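Local coordinates for GCN5-related N-acetyltransferase (Streptococcus suis, PDB 3G3S), which probably transfers an acetyl group from acetyl-coenzyme A to an amine of a still undefined substrate, at residues Tyr33-Leu46 and Phe55-Cys68. Residues are numbered along the deposited sequence; the frame is centred on the assembly and turned at random.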
loop_
_atom_site.group_PDB
_atom_site.type_symbol
_atom_site.label_atom_id
_atom_site.label_comp_id
_atom_site.label_asym_id
_atom_site.label_seq_id
_atom_site.Cartn_x
_atom_site.Cartn_y
_atom_site.Cartn_z
ATOM N N TYR A 33 2.965 5.581 -16.211
ATOM C CA TYR A 33 3.444 6.609 -17.140
ATOM C C TYR A 33 2.310 7.602 -17.368
ATOM O O TYR A 33 1.129 7.252 -17.347
ATOM C CB TYR A 33 3.824 5.973 -18.449
ATOM C CG TYR A 33 4.917 4.966 -18.329
ATOM C CD1 TYR A 33 4.636 3.635 -18.047
ATOM C CD2 TYR A 33 6.220 5.319 -18.517
ATOM C CE1 TYR A 33 5.639 2.698 -17.962
ATOM C CE2 TYR A 33 7.231 4.382 -18.413
ATOM C CZ TYR A 33 6.923 3.079 -18.136
ATOM O OH TYR A 33 7.918 2.161 -18.035
ATOM N N VAL A 34 2.673 8.859 -17.596
ATOM C CA VAL A 34 1.675 9.883 -17.769
ATOM C C VAL A 34 2.118 10.809 -18.876
ATOM O O VAL A 34 3.267 10.750 -19.325
ATOM C CB VAL A 34 1.397 10.676 -16.454
ATOM C CG1 VAL A 34 0.767 9.762 -15.385
ATOM C CG2 VAL A 34 2.678 11.353 -15.912
ATOM N N ASP A 35 1.174 11.592 -19.363
ATOM C CA ASP A 35 1.487 12.572 -20.399
ATOM C C ASP A 35 2.331 13.723 -19.830
ATOM O O ASP A 35 3.219 14.222 -20.511
ATOM C CB ASP A 35 0.214 13.105 -21.069
ATOM C CG ASP A 35 -0.657 13.938 -20.151
ATOM O OD1 ASP A 35 -0.797 13.622 -18.943
ATOM O OD2 ASP A 35 -1.280 14.893 -20.669
ATOM N N ASP A 36 2.095 14.117 -18.589
ATOM C CA ASP A 36 2.775 15.272 -18.028
ATOM C C ASP A 36 2.899 15.085 -16.547
ATOM O O ASP A 36 1.894 14.956 -15.855
ATOM C CB ASP A 36 1.948 16.524 -18.354
ATOM C CG ASP A 36 2.628 17.831 -17.951
ATOM O OD1 ASP A 36 2.896 18.065 -16.753
ATOM O OD2 ASP A 36 2.834 18.659 -18.861
ATOM N N SER A 37 4.129 15.080 -16.051
ATOM C CA SER A 37 4.356 14.867 -14.626
ATOM C C SER A 37 3.627 15.875 -13.773
ATOM O O SER A 37 3.013 15.514 -12.779
ATOM C CB SER A 37 5.864 14.937 -14.295
ATOM N N GLN A 38 3.702 17.140 -14.167
ATOM C CA GLN A 38 3.086 18.245 -13.407
ATOM C C GLN A 38 1.579 18.424 -13.599
ATOM O O GLN A 38 0.871 18.855 -12.676
ATOM C CB GLN A 38 3.767 19.578 -13.770
ATOM C CG GLN A 38 5.048 19.845 -13.021
ATOM C CD GLN A 38 4.778 20.196 -11.582
ATOM O OE1 GLN A 38 4.123 21.196 -11.286
ATOM N NE2 GLN A 38 5.284 19.378 -10.674
ATOM N N SER A 39 1.103 18.123 -14.798
ATOM C CA SER A 39 -0.291 18.306 -15.125
ATOM C C SER A 39 -0.837 17.037 -15.800
ATOM O O SER A 39 -1.247 17.060 -16.954
ATOM C CB SER A 39 -0.385 19.545 -16.023
ATOM O OG SER A 39 -1.731 19.889 -16.269
ATOM N N PRO A 40 -0.855 15.916 -15.065
ATOM C CA PRO A 40 -1.275 14.657 -15.667
ATOM C C PRO A 40 -2.739 14.620 -16.040
ATOM O O PRO A 40 -3.591 14.826 -15.169
ATOM C CB PRO A 40 -1.023 13.644 -14.552
ATOM C CG PRO A 40 -1.101 14.417 -13.311
ATOM C CD PRO A 40 -0.502 15.743 -13.649
ATOM N N GLN A 41 -3.028 14.376 -17.322
ATOM C CA GLN A 41 -4.396 14.236 -17.808
ATOM C C GLN A 41 -4.652 12.851 -18.431
ATOM O O GLN A 41 -5.787 12.489 -18.695
ATOM C CB GLN A 41 -4.692 15.252 -18.893
ATOM C CG GLN A 41 -4.538 16.728 -18.585
ATOM C CD GLN A 41 -4.920 17.568 -19.828
ATOM O OE1 GLN A 41 -6.072 17.530 -20.282
ATOM N NE2 GLN A 41 -3.947 18.302 -20.390
ATOM N N SER A 42 -3.579 12.125 -18.704
ATOM C CA SER A 42 -3.598 10.839 -19.353
ATOM C C SER A 42 -2.597 9.946 -18.634
ATOM O O SER A 42 -1.546 10.391 -18.259
ATOM C CB SER A 42 -3.242 11.003 -20.842
ATOM O OG SER A 42 -4.135 11.923 -21.479
ATOM N N ALA A 43 -2.944 8.685 -18.414
ATOM C CA ALA A 43 -2.052 7.770 -17.744
ATOM C C ALA A 43 -2.149 6.327 -18.281
ATOM O O ALA A 43 -3.134 5.909 -18.895
ATOM C CB ALA A 43 -2.300 7.798 -16.210
ATOM N N LEU A 44 -1.082 5.590 -18.010
ATOM C CA LEU A 44 -0.885 4.220 -18.426
ATOM C C LEU A 44 -0.361 3.419 -17.249
ATOM O O LEU A 44 0.639 3.771 -16.637
ATOM C CB LEU A 44 0.153 4.136 -19.555
ATOM C CG LEU A 44 0.670 2.750 -19.956
ATOM C CD1 LEU A 44 -0.413 1.875 -20.620
ATOM C CD2 LEU A 44 1.871 2.910 -20.904
ATOM N N ALA A 45 -1.110 2.390 -16.867
ATOM C CA ALA A 45 -0.632 1.437 -15.907
ATOM C C ALA A 45 -0.100 0.274 -16.765
ATOM O O ALA A 45 -0.859 -0.427 -17.464
ATOM C CB ALA A 45 -1.769 0.997 -14.950
ATOM N N LEU A 46 1.209 0.065 -16.723
ATOM C CA LEU A 46 1.869 -0.947 -17.541
ATOM C C LEU A 46 2.478 -2.006 -16.665
ATOM O O LEU A 46 3.294 -1.715 -15.792
ATOM C CB LEU A 46 2.946 -0.274 -18.392
ATOM C CG LEU A 46 3.768 -1.144 -19.335
ATOM C CD1 LEU A 46 2.909 -1.742 -20.415
ATOM C CD2 LEU A 46 4.948 -0.306 -19.930
ATOM N N PHE A 55 -3.213 -0.606 -19.135
ATOM C CA PHE A 55 -4.501 0.008 -18.814
ATOM C C PHE A 55 -4.384 1.481 -19.026
ATOM O O PHE A 55 -3.578 2.143 -18.373
ATOM C CB PHE A 55 -4.910 -0.263 -17.386
ATOM C CG PHE A 55 -5.243 -1.702 -17.121
ATOM C CD1 PHE A 55 -4.255 -2.599 -16.745
ATOM C CD2 PHE A 55 -6.543 -2.150 -17.272
ATOM C CE1 PHE A 55 -4.579 -3.919 -16.475
ATOM C CE2 PHE A 55 -6.881 -3.492 -17.013
ATOM C CZ PHE A 55 -5.906 -4.362 -16.625
ATOM N N LEU A 56 -5.249 2.007 -19.882
ATOM C CA LEU A 56 -5.154 3.403 -20.324
ATOM C C LEU A 56 -6.251 4.306 -19.774
ATOM O O LEU A 56 -7.389 4.139 -20.130
ATOM C CB LEU A 56 -5.225 3.387 -21.843
ATOM C CG LEU A 56 -4.061 2.612 -22.479
ATOM C CD1 LEU A 56 -4.543 1.970 -23.825
ATOM C CD2 LEU A 56 -2.848 3.528 -22.576
ATOM N N ALA A 57 -5.894 5.297 -18.962
ATOM C CA ALA A 57 -6.886 6.171 -18.320
ATOM C C ALA A 57 -6.749 7.679 -18.670
ATOM O O ALA A 57 -5.698 8.170 -19.150
ATOM C CB ALA A 57 -6.834 5.957 -16.818
ATOM N N GLY A 58 -7.850 8.403 -18.477
ATOM C CA GLY A 58 -7.869 9.841 -18.728
ATOM C C GLY A 58 -8.119 10.185 -20.194
ATOM O O GLY A 58 -8.787 9.468 -20.899
ATOM N N GLN A 59 -7.641 11.346 -20.624
ATOM C CA GLN A 59 -7.788 11.739 -21.991
ATOM C C GLN A 59 -6.906 10.836 -22.839
ATOM O O GLN A 59 -5.813 10.455 -22.403
ATOM C CB GLN A 59 -7.379 13.212 -22.178
ATOM C CG GLN A 59 -8.294 14.187 -21.455
ATOM C CD GLN A 59 -9.752 14.157 -21.957
ATOM O OE1 GLN A 59 -10.015 14.019 -23.158
ATOM N NE2 GLN A 59 -10.701 14.299 -21.032
ATOM N N PRO A 60 -7.383 10.465 -24.038
ATOM C CA PRO A 60 -6.585 9.658 -24.969
ATOM C C PRO A 60 -5.364 10.436 -25.345
ATOM O O PRO A 60 -5.457 11.649 -25.510
ATOM C CB PRO A 60 -7.486 9.495 -26.191
ATOM C CG PRO A 60 -8.838 9.788 -25.703
ATOM C CD PRO A 60 -8.712 10.770 -24.580
ATOM N N HIS A 61 -4.239 9.741 -25.415
ATOM C CA HIS A 61 -2.948 10.329 -25.702
ATOM C C HIS A 61 -2.069 9.348 -26.487
ATOM O O HIS A 61 -1.722 8.292 -25.988
ATOM C CB HIS A 61 -2.242 10.705 -24.407
ATOM C CG HIS A 61 -1.191 11.736 -24.615
ATOM N ND1 HIS A 61 -0.019 11.465 -25.282
ATOM C CD2 HIS A 61 -1.168 13.054 -24.328
ATOM C CE1 HIS A 61 0.695 12.572 -25.371
ATOM N NE2 HIS A 61 0.027 13.548 -24.791
ATOM N N ARG A 62 -1.638 9.732 -27.687
ATOM C CA ARG A 62 -0.927 8.792 -28.531
ATOM C C ARG A 62 0.464 8.437 -28.016
ATOM O O ARG A 62 0.943 7.341 -28.293
ATOM C CB ARG A 62 -0.903 9.266 -29.990
ATOM C CG ARG A 62 -0.132 10.535 -30.199
ATOM C CD ARG A 62 -0.129 10.971 -31.665
ATOM N NE ARG A 62 -1.475 11.162 -32.226
ATOM C CZ ARG A 62 -2.011 10.496 -33.251
ATOM N NH1 ARG A 62 -3.255 10.786 -33.626
ATOM N NH2 ARG A 62 -1.323 9.573 -33.935
ATOM N N ASP A 63 1.108 9.299 -27.232
ATOM C CA ASP A 63 2.428 8.942 -26.728
ATOM C C ASP A 63 2.386 7.771 -25.740
ATOM O O ASP A 63 3.353 7.000 -25.656
ATOM C CB ASP A 63 3.123 10.132 -26.102
ATOM C CG ASP A 63 3.527 11.185 -27.124
ATOM O OD1 ASP A 63 3.287 10.995 -28.343
ATOM O OD2 ASP A 63 4.074 12.213 -26.672
ATOM N N LEU A 64 1.297 7.637 -24.985
ATOM C CA LEU A 64 1.190 6.505 -24.077
ATOM C C LEU A 64 1.012 5.168 -24.847
ATOM O O LEU A 64 1.513 4.113 -24.437
ATOM C CB LEU A 64 0.055 6.740 -23.062
ATOM C CG LEU A 64 0.256 7.851 -22.009
ATOM C CD1 LEU A 64 -0.959 7.962 -21.084
ATOM C CD2 LEU A 64 1.551 7.644 -21.184
ATOM N N LEU A 65 0.269 5.213 -25.943
ATOM C CA LEU A 65 0.099 4.052 -26.834
ATOM C C LEU A 65 1.454 3.622 -27.402
ATOM O O LEU A 65 1.751 2.430 -27.568
ATOM C CB LEU A 65 -0.862 4.385 -27.970
ATOM C CG LEU A 65 -2.292 4.737 -27.557
ATOM C CD1 LEU A 65 -3.191 5.164 -28.686
ATOM C CD2 LEU A 65 -2.913 3.507 -26.838
ATOM N N LYS A 66 2.300 4.599 -27.703
ATOM C CA LYS A 66 3.623 4.268 -28.237
ATOM C C LYS A 66 4.463 3.423 -27.294
ATOM O O LYS A 66 5.186 2.527 -27.742
ATOM C CB LYS A 66 4.392 5.532 -28.594
ATOM C CG LYS A 66 3.785 6.229 -29.784
ATOM C CD LYS A 66 4.571 7.460 -30.177
ATOM C CE LYS A 66 3.978 8.101 -31.426
ATOM N NZ LYS A 66 4.933 9.085 -32.028
ATOM N N ILE A 67 4.340 3.689 -25.993
ATOM C CA ILE A 67 5.054 2.947 -24.974
ATOM C C ILE A 67 4.642 1.478 -25.013
ATOM O O ILE A 67 5.425 0.597 -24.659
ATOM C CB ILE A 67 4.756 3.501 -23.542
ATOM C CG1 ILE A 67 5.201 4.949 -23.380
ATOM C CG2 ILE A 67 5.442 2.657 -22.469
ATOM C CD1 ILE A 67 4.810 5.538 -22.054
ATOM N N CYS A 68 3.419 1.204 -25.437
ATOM C CA CYS A 68 2.926 -0.157 -25.529
ATOM C C CYS A 68 3.331 -0.898 -26.784
ATOM O O CYS A 68 3.157 -2.101 -26.854
ATOM C CB CYS A 68 1.400 -0.146 -25.454
ATOM S SG CYS A 68 0.787 0.604 -23.948
#
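A43 and A45 pair with A57 and F55 in an antiparallel beta hairpin, and helix 62-68 folds back over one face of it. Strand 31-34 adds to the sheet as its outermost strand in this chain. Four backbone bonds zip the hairpin, among them A57 N to A43 O at 2.8 Å. Just beyond the paired strands, Q59 N donates to Q41 O.

The apolar layer lies between the helix and the face carrying L44. L64 CD1 lies against the backbone of A43, 3.4 Å from A43 N, and L64 CD2 is near Y33 CB. With CG anti to the backbone N (chi1 170°), L44 points its two methyls into this layer: L44 CD1 lies beside L56 CD2 at 3.5 Å and near C68 SG, and L44 CD2 meets I67 CG2. I67 CD1 reaches Y33 CB at 3.8 Å. The other face, with A43, A45, F55 and A57, is covered by helices 2-13 and 19-26.

Polar contacts hold the loop ends. D35 OD1 accepts from Q41 N and S42 N within the 35-42 loop. At the start of the helix, H61 is the N-cap, its ND1 accepting from D63 N. A CH-pi contact links the two: D35 CB sits over the H61 ring face, 3.9 Å from the centroid.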